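Local coordinates for mannitol dehydrogenase (Pseudomonas fluorescens, PDB 1LJ8), which probably catalyses the NAD-dependent interconversion of mannitol and fructose, and binds the dinucleotide in its Rossmann domain, at residues 265-270 against 286-291; 84-89 against 242-247; 63-68 against 106-111. All blocks are in the same frame, centred on the assembly; numbering follows the deposited sequence.

Interaction 1. Residues 265-270 against 286-291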
loop_
_atom_site.group_PDB
_atom_site.type_symbol
_atom_site.label_atom_id
_atom_site.label_comp_id
_atom_site.label_asym_id
_atom_site.label_seq_id
_atom_site.Cartn_x
_atom_site.Cartn_y
_atom_site.Cartn_z
ATOM N N VAL A 265 -12.408 5.082 5.071
ATOM C CA VAL A 265 -13.114 5.130 6.340
ATOM C C VAL A 265 -11.994 5.427 7.365
ATOM O O VAL A 265 -10.996 4.713 7.409
ATOM C CB VAL A 265 -13.778 3.810 6.678
ATOM C CG1 VAL A 265 -14.597 4.044 7.998
ATOM C CG2 VAL A 265 -14.697 3.362 5.520
ATOM N N LEU A 266 -12.173 6.493 8.132
ATOM C CA LEU A 266 -11.165 6.982 9.086
ATOM C C LEU A 266 -11.698 7.075 10.502
ATOM O O LEU A 266 -12.881 7.338 10.715
ATOM C CB LEU A 266 -10.767 8.449 8.741
ATOM C CG LEU A 266 -9.500 8.973 8.099
ATOM C CD1 LEU A 266 -9.613 10.475 7.791
ATOM C CD2 LEU A 266 -8.321 8.674 8.997
ATOM N N GLU A 267 -10.793 6.931 11.460
ATOM C CA GLU A 267 -11.144 7.191 12.845
ATOM C C GLU A 267 -10.879 8.703 13.016
ATOM O O GLU A 267 -9.838 9.213 12.578
ATOM C CB GLU A 267 -10.267 6.375 13.787
ATOM C CG GLU A 267 -10.648 4.899 13.720
ATOM C CD GLU A 267 -9.732 4.019 14.513
ATOM O OE1 GLU A 267 -8.637 4.494 14.993
ATOM O OE2 GLU A 267 -10.119 2.843 14.633
ATOM N N ASP A 268 -11.811 9.433 13.613
ATOM C CA ASP A 268 -11.643 10.878 13.756
ATOM C C ASP A 268 -10.780 11.244 14.951
ATOM O O ASP A 268 -11.279 11.761 15.972
ATOM C CB ASP A 268 -13.021 11.534 13.870
ATOM C CG ASP A 268 -13.018 13.005 13.470
ATOM O OD1 ASP A 268 -11.941 13.603 13.241
ATOM O OD2 ASP A 268 -14.123 13.581 13.408
ATOM N N LYS A 269 -9.478 11.012 14.801
ATOM C CA LYS A 269 -8.501 11.243 15.869
ATOM C C LYS A 269 -7.397 12.141 15.342
ATOM O O LYS A 269 -6.331 11.648 14.949
ATOM C CB LYS A 269 -7.903 9.898 16.295
ATOM C CG LYS A 269 -8.880 8.919 16.909
ATOM C CD LYS A 269 -8.212 7.559 17.211
ATOM C CE LYS A 269 -9.236 6.561 17.721
ATOM N NZ LYS A 269 -8.569 5.211 17.890
ATOM N N PHE A 270 -7.648 13.452 15.334
ATOM C CA PHE A 270 -6.687 14.428 14.797
ATOM C C PHE A 270 -6.458 15.465 15.881
ATOM O O PHE A 270 -7.396 16.147 16.296
ATOM C CB PHE A 270 -7.265 15.077 13.531
ATOM C CG PHE A 270 -7.348 14.142 12.368
ATOM C CD1 PHE A 270 -8.338 13.147 12.318
ATOM C CD2 PHE A 270 -6.366 14.156 11.379
ATOM C CE1 PHE A 270 -8.332 12.172 11.314
ATOM C CE2 PHE A 270 -6.345 13.210 10.388
ATOM C CZ PHE A 270 -7.327 12.190 10.337
ATOM N N ASP A 286 -16.118 5.103 14.770
ATOM C CA ASP A 286 -15.387 5.017 16.023
ATOM C C ASP A 286 -14.214 4.023 16.016
ATOM O O ASP A 286 -13.115 4.347 16.468
ATOM C CB ASP A 286 -16.361 4.692 17.156
ATOM C CG ASP A 286 -17.374 5.814 17.376
ATOM O OD1 ASP A 286 -16.939 6.969 17.539
ATOM O OD2 ASP A 286 -18.589 5.543 17.398
ATOM N N ASP A 287 -14.465 2.832 15.500
ATOM C CA ASP A 287 -13.450 1.783 15.400
ATOM C C ASP A 287 -13.436 1.203 13.964
ATOM O O ASP A 287 -14.321 0.470 13.551
ATOM C CB ASP A 287 -13.750 0.689 16.434
ATOM C CG ASP A 287 -12.909 -0.555 16.233
ATOM O OD1 ASP A 287 -11.812 -0.457 15.610
ATOM O OD2 ASP A 287 -13.362 -1.638 16.706
ATOM N N VAL A 288 -12.436 1.591 13.189
ATOM C CA VAL A 288 -12.378 1.136 11.827
ATOM C C VAL A 288 -11.686 -0.228 11.683
ATOM O O VAL A 288 -11.716 -0.812 10.610
ATOM C CB VAL A 288 -11.621 2.226 10.957
ATOM C CG1 VAL A 288 -10.157 2.109 11.177
ATOM C CG2 VAL A 288 -11.947 2.073 9.459
ATOM N N THR A 289 -11.102 -0.769 12.759
ATOM C CA THR A 289 -10.336 -1.999 12.600
ATOM C C THR A 289 -11.045 -3.202 11.988
ATOM O O THR A 289 -10.453 -3.887 11.178
ATOM C CB THR A 289 -9.534 -2.382 13.899
ATOM O OG1 THR A 289 -10.415 -2.621 14.994
ATOM C CG2 THR A 289 -8.600 -1.207 14.301
ATOM N N PRO A 290 -12.320 -3.473 12.325
ATOM C CA PRO A 290 -12.844 -4.654 11.635
ATOM C C PRO A 290 -12.978 -4.491 10.108
ATOM O O PRO A 290 -12.882 -5.467 9.366
ATOM C CB PRO A 290 -14.195 -4.914 12.328
ATOM C CG PRO A 290 -14.564 -3.624 12.926
ATOM C CD PRO A 290 -13.253 -2.984 13.355
ATOM N N TYR A 291 -13.187 -3.254 9.653
ATOM C CA TYR A 291 -13.301 -2.956 8.228
ATOM C C TYR A 291 -11.925 -3.089 7.556
ATOM O O TYR A 291 -11.814 -3.663 6.492
ATOM C CB TYR A 291 -13.818 -1.541 8.019
ATOM C CG TYR A 291 -15.176 -1.333 8.648
ATOM C CD1 TYR A 291 -15.350 -0.442 9.709
ATOM C CD2 TYR A 291 -16.282 -2.060 8.193
ATOM C CE1 TYR A 291 -16.621 -0.280 10.305
ATOM C CE2 TYR A 291 -17.528 -1.918 8.774
ATOM C CZ TYR A 291 -17.696 -1.025 9.829
ATOM O OH TYR A 291 -18.951 -0.923 10.419
HETATM O O HOH W 1 -9.478 1.585 16.776
HETATM O O HOH W 2 -11.055 3.354 18.292
#
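The chain from Val265 to Glu267 runs 114° to the line from Asp286 to Thr289, and the closest CA atoms, those of Glu267 and Asp286, lie 5.7 Å apart. Glu267 carries the contact. Its CG stands beside the backbone N, and the chain then runs out straight (chi2 174°) until Glu267 OE2 accepts from Val288 N at 3.0 Å, through its anti lone pair and with 160° at the hydrogen. OE1 holds Lys269 NZ in a salt bridge from above the carboxylate plane and also accepts from Asn226, so both ends of the carboxylate are fixed. Asp287 OD1 lies 3.8 Å from Glu267 OE2, two like charges that would probably repel, a strain that a water donating to OE2, and weakly to OD1, may ease. Asp287 OD1 accepts from Thr289 N at 3.0 Å, a capping bond ahead of the helix, and from Thr289 OG1 at 2.6 Å. Val288 CG1 packs against the Glu267 chain, while its CG2 slides alongside Val265 CG1 at 3.6 Å. Strand 263-266 lies between strands 227-230 and 283-284, with Val288 and Tyr291 against Met228, so the contact places the lead-in to helix 289-313 beside this small mixed sheet.

Interaction 2. Residues 84-89 against 242-247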
loop_
_atom_site.group_PDB
_atom_site.type_symbol
_atom_site.label_atom_id
_atom_site.label_comp_id
_atom_site.label_asym_id
_atom_site.label_seq_id
_atom_site.Cartn_x
_atom_site.Cartn_y
_atom_site.Cartn_z
ATOM N N THR A 84 -2.583 14.271 -13.872
ATOM C CA THR A 84 -3.887 13.796 -14.310
ATOM C C THR A 84 -4.273 12.524 -13.550
ATOM O O THR A 84 -3.465 11.578 -13.429
ATOM C CB THR A 84 -3.867 13.414 -15.827
ATOM O OG1 THR A 84 -3.241 14.473 -16.596
ATOM C CG2 THR A 84 -5.278 13.205 -16.354
ATOM N N LEU A 85 -5.512 12.505 -13.084
ATOM C CA LEU A 85 -6.089 11.318 -12.465
ATOM C C LEU A 85 -6.915 10.718 -13.620
ATOM O O LEU A 85 -7.850 11.353 -14.123
ATOM C CB LEU A 85 -6.965 11.694 -11.296
ATOM C CG LEU A 85 -7.510 10.409 -10.625
ATOM C CD1 LEU A 85 -7.404 10.502 -9.123
ATOM C CD2 LEU A 85 -8.927 10.237 -11.052
ATOM N N TYR A 86 -6.571 9.508 -14.039
ATOM C CA TYR A 86 -7.213 8.873 -15.197
ATOM C C TYR A 86 -7.897 7.604 -14.707
ATOM O O TYR A 86 -7.234 6.574 -14.501
ATOM C CB TYR A 86 -6.105 8.570 -16.206
ATOM C CG TYR A 86 -6.506 7.992 -17.562
ATOM C CD1 TYR A 86 -7.804 8.114 -18.041
ATOM C CD2 TYR A 86 -5.553 7.373 -18.372
ATOM C CE1 TYR A 86 -8.160 7.615 -19.358
ATOM C CE2 TYR A 86 -5.890 6.889 -19.664
ATOM C CZ TYR A 86 -7.190 7.026 -20.131
ATOM O OH TYR A 86 -7.509 6.594 -21.411
ATOM N N GLU A 87 -9.219 7.681 -14.538
ATOM C CA GLU A 87 -9.996 6.533 -14.057
ATOM C C GLU A 87 -10.251 5.563 -15.197
ATOM O O GLU A 87 -10.589 5.974 -16.291
ATOM C CB GLU A 87 -11.345 6.999 -13.453
ATOM C CG GLU A 87 -11.208 7.864 -12.171
ATOM C CD GLU A 87 -12.547 8.338 -11.638
ATOM O OE1 GLU A 87 -13.529 8.295 -12.427
ATOM O OE2 GLU A 87 -12.606 8.778 -10.451
ATOM N N LEU A 88 -10.046 4.270 -14.952
ATOM C CA LEU A 88 -10.250 3.259 -15.992
ATOM C C LEU A 88 -11.182 2.171 -15.460
ATOM O O LEU A 88 -10.936 1.619 -14.404
ATOM C CB LEU A 88 -8.907 2.656 -16.385
ATOM C CG LEU A 88 -7.859 3.621 -16.964
ATOM C CD1 LEU A 88 -6.454 2.971 -16.901
ATOM C CD2 LEU A 88 -8.251 3.968 -18.383
ATOM N N GLY A 89 -12.270 1.901 -16.181
ATOM C CA GLY A 89 -13.219 0.876 -15.743
ATOM C C GLY A 89 -14.073 0.381 -16.925
ATOM O O GLY A 89 -14.109 1.043 -17.960
ATOM N N LEU A 242 0.590 6.535 -22.500
ATOM C CA LEU A 242 0.273 6.751 -23.886
ATOM C C LEU A 242 -1.225 6.692 -24.140
ATOM O O LEU A 242 -1.742 7.416 -25.002
ATOM C CB LEU A 242 1.002 5.710 -24.772
ATOM C CG LEU A 242 2.533 5.858 -24.769
ATOM C CD1 LEU A 242 3.155 4.740 -25.636
ATOM C CD2 LEU A 242 2.943 7.217 -25.329
ATOM N N GLN A 243 -1.928 5.856 -23.377
ATOM C CA GLN A 243 -3.379 5.731 -23.579
ATOM C C GLN A 243 -4.047 7.084 -23.251
ATOM O O GLN A 243 -4.990 7.518 -23.916
ATOM C CB GLN A 243 -3.941 4.630 -22.673
ATOM C CG GLN A 243 -5.451 4.464 -22.799
ATOM C CD GLN A 243 -6.020 3.358 -21.902
ATOM O OE1 GLN A 243 -5.471 3.023 -20.818
ATOM N NE2 GLN A 243 -7.135 2.785 -22.341
ATOM N N LEU A 244 -3.527 7.751 -22.223
ATOM C CA LEU A 244 -4.072 9.052 -21.835
ATOM C C LEU A 244 -3.915 10.059 -22.979
ATOM O O LEU A 244 -4.829 10.825 -23.286
ATOM C CB LEU A 244 -3.346 9.560 -20.582
ATOM C CG LEU A 244 -3.759 10.967 -20.118
ATOM C CD1 LEU A 244 -5.315 11.017 -19.763
ATOM C CD2 LEU A 244 -2.908 11.322 -18.886
ATOM N N HIS A 245 -2.739 10.080 -23.594
ATOM C CA HIS A 245 -2.493 10.988 -24.716
ATOM C C HIS A 245 -3.384 10.572 -25.905
ATOM O O HIS A 245 -4.050 11.415 -26.520
ATOM C CB HIS A 245 -1.024 10.902 -25.154
ATOM C CG HIS A 245 -0.744 11.642 -26.428
ATOM N ND1 HIS A 245 -0.793 13.018 -26.509
ATOM C CD2 HIS A 245 -0.543 11.196 -27.696
ATOM C CE1 HIS A 245 -0.642 13.391 -27.771
ATOM N NE2 HIS A 245 -0.488 12.303 -28.511
ATOM N N ASP A 246 -3.395 9.266 -26.204
ATOM C CA ASP A 246 -4.176 8.747 -27.333
ATOM C C ASP A 246 -5.647 9.132 -27.208
ATOM O O ASP A 246 -6.255 9.650 -28.157
ATOM C CB ASP A 246 -4.027 7.193 -27.464
ATOM C CG ASP A 246 -2.582 6.751 -27.832
ATOM O OD1 ASP A 246 -1.835 7.627 -28.335
ATOM O OD2 ASP A 246 -2.185 5.548 -27.632
ATOM N N GLU A 247 -6.216 8.949 -26.017
ATOM C CA GLU A 247 -7.644 9.223 -25.798
ATOM C C GLU A 247 -8.070 10.605 -25.395
ATOM O O GLU A 247 -9.197 10.995 -25.686
ATOM C CB GLU A 247 -8.198 8.313 -24.717
ATOM C CG GLU A 247 -7.712 6.941 -24.755
ATOM C CD GLU A 247 -8.814 6.016 -25.100
ATOM O OE1 GLU A 247 -8.948 5.666 -26.305
ATOM O OE2 GLU A 247 -9.565 5.670 -24.160
HETATM O O HOH W 3 -10.548 6.538 -21.812
#
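Apolar packing dominates where strand 84-87 passes helix 242-247 almost at a right angle, the two axes 10.5 Å apart. Leu244 supplies a CH-pi contact: its CD1 sits over the middle of the Tyr86 ring, 3.9 Å from the centroid and 13° off the normal. The ring is carried there by a CG anti to the backbone N (chi1 -176°), and Tyr86 CE2 comes within 3.6 Å of Leu244 CA, the two side chains sliding past each other in opposite directions. The other branch, Leu244 CD2, meets Thr84 CB tip to tip at 3.8 Å. On the opposite face of the ring lies Leu88 CD2, offset toward the rim, so two leucines sandwich the tyrosine.

Polar groups gather at the phenol end. The extended Gln243 side chain crosses that of Tyr86 at about a right angle, with CG at the ring edge, 3.3 Å from Tyr86 OH, while its OE1 points at the methyl groups of Leu88. Glu247 sets its CG against the hydroxyl, and its bend at chi2 (-113°) turns the carboxylate toward a water. Lying in the ring plane, this water donates to Glu247 OE2 at 2.7 Å and bonds Tyr86 OH at 3.1 Å.

No direct hydrogen bond links the segments: an aromatic-aliphatic core holds helix to strand, and the hydroxyl at its margin is linked to the Glu247 carboxylate only through water.

Interaction 3. Residues 63-68 against 106-111. With NAD (nicotinamide-adenine-dinucleotide), chain B.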
loop_
_atom_site.group_PDB
_atom_site.type_symbol
_atom_site.label_atom_id
_atom_site.label_comp_id
_atom_site.label_asym_id
_atom_site.label_seq_id
_atom_site.Cartn_x
_atom_site.Cartn_y
_atom_site.Cartn_z
ATOM N N VAL A 63 6.798 14.512 0.202
ATOM C CA VAL A 63 8.088 14.301 0.866
ATOM C C VAL A 63 8.643 12.981 0.331
ATOM O O VAL A 63 7.971 11.936 0.411
ATOM C CB VAL A 63 7.909 14.173 2.392
ATOM C CG1 VAL A 63 9.250 13.712 3.051
ATOM C CG2 VAL A 63 7.481 15.499 2.986
ATOM N N GLY A 64 9.853 13.041 -0.223
ATOM C CA GLY A 64 10.489 11.838 -0.736
ATOM C C GLY A 64 11.772 11.554 0.039
ATOM O O GLY A 64 12.678 12.415 0.108
ATOM N N LEU A 65 11.858 10.360 0.628
ATOM C CA LEU A 65 13.060 9.975 1.413
ATOM C C LEU A 65 14.030 9.085 0.643
ATOM O O LEU A 65 15.147 8.780 1.142
ATOM C CB LEU A 65 12.633 9.188 2.671
ATOM C CG LEU A 65 11.611 9.869 3.584
ATOM C CD1 LEU A 65 11.426 9.070 4.903
ATOM C CD2 LEU A 65 12.135 11.317 3.880
ATOM N N ARG A 66 13.639 8.662 -0.549
ATOM C CA ARG A 66 14.441 7.707 -1.334
ATOM C C ARG A 66 14.932 8.250 -2.655
ATOM O O ARG A 66 14.312 9.136 -3.230
ATOM C CB ARG A 66 13.618 6.427 -1.585
ATOM C CG ARG A 66 13.195 5.764 -0.265
ATOM C CD ARG A 66 12.261 4.568 -0.460
ATOM N NE ARG A 66 12.843 3.372 -1.083
ATOM C CZ ARG A 66 12.599 2.949 -2.326
ATOM N NH1 ARG A 66 11.781 3.618 -3.156
ATOM N NH2 ARG A 66 13.138 1.800 -2.729
ATOM N N SER A 67 16.037 7.687 -3.141
ATOM C CA SER A 67 16.631 8.141 -4.402
ATOM C C SER A 67 15.629 8.025 -5.534
ATOM O O SER A 67 15.607 8.898 -6.415
ATOM C CB SER A 67 17.889 7.304 -4.725
ATOM O OG SER A 67 17.530 5.940 -4.786
ATOM N N GLU A 68 14.800 6.978 -5.534
ATOM C CA GLU A 68 13.808 6.849 -6.614
ATOM C C GLU A 68 12.721 7.931 -6.628
ATOM O O GLU A 68 12.011 8.086 -7.623
ATOM C CB GLU A 68 13.150 5.449 -6.638
ATOM C CG GLU A 68 13.168 4.657 -5.343
ATOM C CD GLU A 68 14.534 4.083 -5.003
ATOM O OE1 GLU A 68 15.004 3.127 -5.690
ATOM O OE2 GLU A 68 15.146 4.587 -4.044
ATOM N N LEU A 106 9.348 17.904 -1.466
ATOM C CA LEU A 106 10.737 18.068 -1.000
ATOM C C LEU A 106 11.398 16.699 -0.940
ATOM O O LEU A 106 10.728 15.684 -0.650
ATOM C CB LEU A 106 10.769 18.727 0.397
ATOM C CG LEU A 106 10.071 20.106 0.516
ATOM C CD1 LEU A 106 10.374 20.688 1.929
ATOM C CD2 LEU A 106 10.509 21.066 -0.596
ATOM N N LEU A 107 12.712 16.667 -1.210
ATOM C CA LEU A 107 13.472 15.430 -1.162
ATOM C C LEU A 107 14.492 15.512 -0.046
ATOM O O LEU A 107 15.163 16.554 0.117
ATOM C CB LEU A 107 14.250 15.225 -2.466
ATOM C CG LEU A 107 13.380 15.165 -3.716
ATOM C CD1 LEU A 107 14.304 14.898 -4.959
ATOM C CD2 LEU A 107 12.328 14.022 -3.576
ATOM N N ALA A 108 14.598 14.448 0.737
ATOM C CA ALA A 108 15.589 14.433 1.812
ATOM C C ALA A 108 16.998 14.690 1.233
ATOM O O ALA A 108 17.795 15.408 1.873
ATOM C CB ALA A 108 15.564 13.057 2.532
ATOM N N GLU A 109 17.309 14.128 0.058
ATOM C CA GLU A 109 18.649 14.287 -0.552
ATOM C C GLU A 109 19.040 15.753 -0.800
ATOM O O GLU A 109 20.234 16.054 -0.939
ATOM C CB GLU A 109 18.786 13.506 -1.896
ATOM C CG GLU A 109 17.833 13.994 -3.032
ATOM C CD GLU A 109 17.965 13.223 -4.364
ATOM O OE1 GLU A 109 18.201 12.033 -4.329
ATOM O OE2 GLU A 109 17.813 13.810 -5.463
ATOM N N ASP A 110 18.055 16.647 -0.892
ATOM C CA ASP A 110 18.347 18.069 -1.126
ATOM C C ASP A 110 18.721 18.842 0.128
ATOM O O ASP A 110 19.384 19.894 0.059
ATOM C CB ASP A 110 17.156 18.777 -1.824
ATOM C CG ASP A 110 16.934 18.261 -3.234
ATOM O OD1 ASP A 110 17.915 17.774 -3.863
ATOM O OD2 ASP A 110 15.792 18.352 -3.759
ATOM N N SER A 111 18.276 18.335 1.277
ATOM C CA SER A 111 18.532 18.972 2.563
ATOM C C SER A 111 17.686 18.317 3.655
ATOM O O SER A 111 16.460 18.481 3.659
ATOM C CB SER A 111 18.174 20.460 2.531
ATOM O OG SER A 111 18.177 21.020 3.835
HETATM P PA NAD B . 4.506 3.352 -5.368
HETATM O O1A NAD B . 5.505 2.365 -5.690
HETATM O O2A NAD B . 3.868 4.228 -6.391
HETATM O O5B NAD B . 5.069 4.368 -4.273
HETATM C C5B NAD B . 5.630 3.851 -3.027
HETATM C C4B NAD B . 6.154 5.156 -2.393
HETATM O O4B NAD B . 6.716 4.785 -1.066
HETATM C C3B NAD B . 7.390 5.817 -3.099
HETATM O O3B NAD B . 7.235 7.238 -2.931
HETATM C C2B NAD B . 8.583 5.236 -2.327
HETATM O O2B NAD B . 9.757 6.031 -2.431
HETATM C C1B NAD B . 8.046 5.265 -0.909
HETATM N N9A NAD B . 8.705 4.402 0.018
HETATM C C8A NAD B . 9.050 3.067 -0.063
HETATM N N7A NAD B . 9.617 2.627 1.037
HETATM C C5A NAD B . 9.641 3.734 1.871
HETATM C C6A NAD B . 10.119 3.843 3.182
HETATM N N6A NAD B . 10.648 2.856 3.906
HETATM N N1A NAD B . 10.040 5.085 3.797
HETATM C C2A NAD B . 9.495 6.187 3.141
HETATM N N3A NAD B . 8.994 6.097 1.848
HETATM C C4A NAD B . 9.099 4.834 1.259
HETATM O O3 NAD B . 3.383 2.570 -4.565
HETATM P PN NAD B . 1.816 2.867 -4.363
HETATM O O1N NAD B . 1.059 2.141 -5.387
HETATM O O2N NAD B . 1.655 4.322 -4.296
HETATM O O5D NAD B . 1.509 2.147 -2.995
HETATM C C5D NAD B . 2.114 2.683 -1.825
HETATM C C4D NAD B . 1.378 2.104 -0.698
HETATM O O4D NAD B . 0.029 2.596 -0.558
HETATM C C3D NAD B . 1.261 0.540 -0.605
HETATM O O3D NAD B . 2.471 -0.071 -0.171
HETATM C C2D NAD B . 0.048 0.332 0.280
HETATM O O2D NAD B . 0.408 0.296 1.654
HETATM C C1D NAD B . -0.850 1.549 -0.060
HETATM N N1N NAD B . -1.929 1.261 -1.024
HETATM C C2N NAD B . -1.750 1.079 -2.408
HETATM C C3N NAD B . -2.843 0.724 -3.156
HETATM C C7N NAD B . -2.656 0.485 -4.666
HETATM O O7N NAD B . -3.605 -0.030 -5.275
HETATM N N7N NAD B . -1.511 0.740 -5.264
HETATM C C4N NAD B . -4.167 0.519 -2.529
HETATM C C5N NAD B . -4.300 0.752 -1.126
HETATM C C6N NAD B . -3.176 1.129 -0.337
HETATM O O HOH W 4 15.666 11.989 -0.924
#
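Two parallel strands pair tightly at the start of this contact and then diverge into a cofactor-binding loop and a 3-10 turn. Gly64 sits at the centre: its N donates to Leu106 O at 2.8 Å, and its O accepts from Ala108 N at 2.9 Å, both nearly along the C=O axes. Packing here leaves no room for a side chain on Gly64, since a CB would collide with CD2 of Leu107, which also leans on helix 69-77. Leu65 CD2 touches Ala108 CB at 4.1 Å, while its other branch, CD1, lies 3.9 Å from C2A of the NAD adenine.

The side toward Glu109 and Ser67 is looser: a water donates to that same Gly64 O and accepts from Glu109 N, and the Glu109 side chain reaches back to Arg70. Arg66 bends at chi3 (69°) to bring its guanidinium edge to the adenine ribose, where Arg66 NH1 donates to NAD O2B at 3.2 Å, though the place of NH1 is less certain. Arg66 CD lies 3.6 Å from NAD C8A. Glu68 OE2 lies over the guanidinium face and accepts from Ser67 OG. An alanine in place of Arg66 would lose the ribose bond and the CD contact with the adenine, and would probably weaken cofactor binding.

Asp69, which also bonds the cofactor, accepts from Arg66 N, an arrangement characteristic of the adenosine end of a Rossmann-fold site, just past the second strand.

Overall arrangement
From the N terminus, 63-68 comes first, then 84-89, and interaction 3 closes when the chain reaches 106-111, across 37 residues that include helix 69-77 and strand 83-87. Interaction 2 is opened inside that loop and closes much later, at 242-247, so the two cross. They share the seven-stranded sheet: strand 96-107 lies between 59-64 and 83-87, and interaction 2 sets helix 238-248 on strand 83-87, while interaction 3 pairs strands 59-64 and 96-107 next to NAD. Interaction 1 follows in series, a short closure from 265-270 to 286-291 that links the small three-stranded sheet to the start of helix 289-313, on the way from the Rossmann part of the chain to the C-terminal part. Nearest atoms of the three contacts stay about 16 to 17 Å apart.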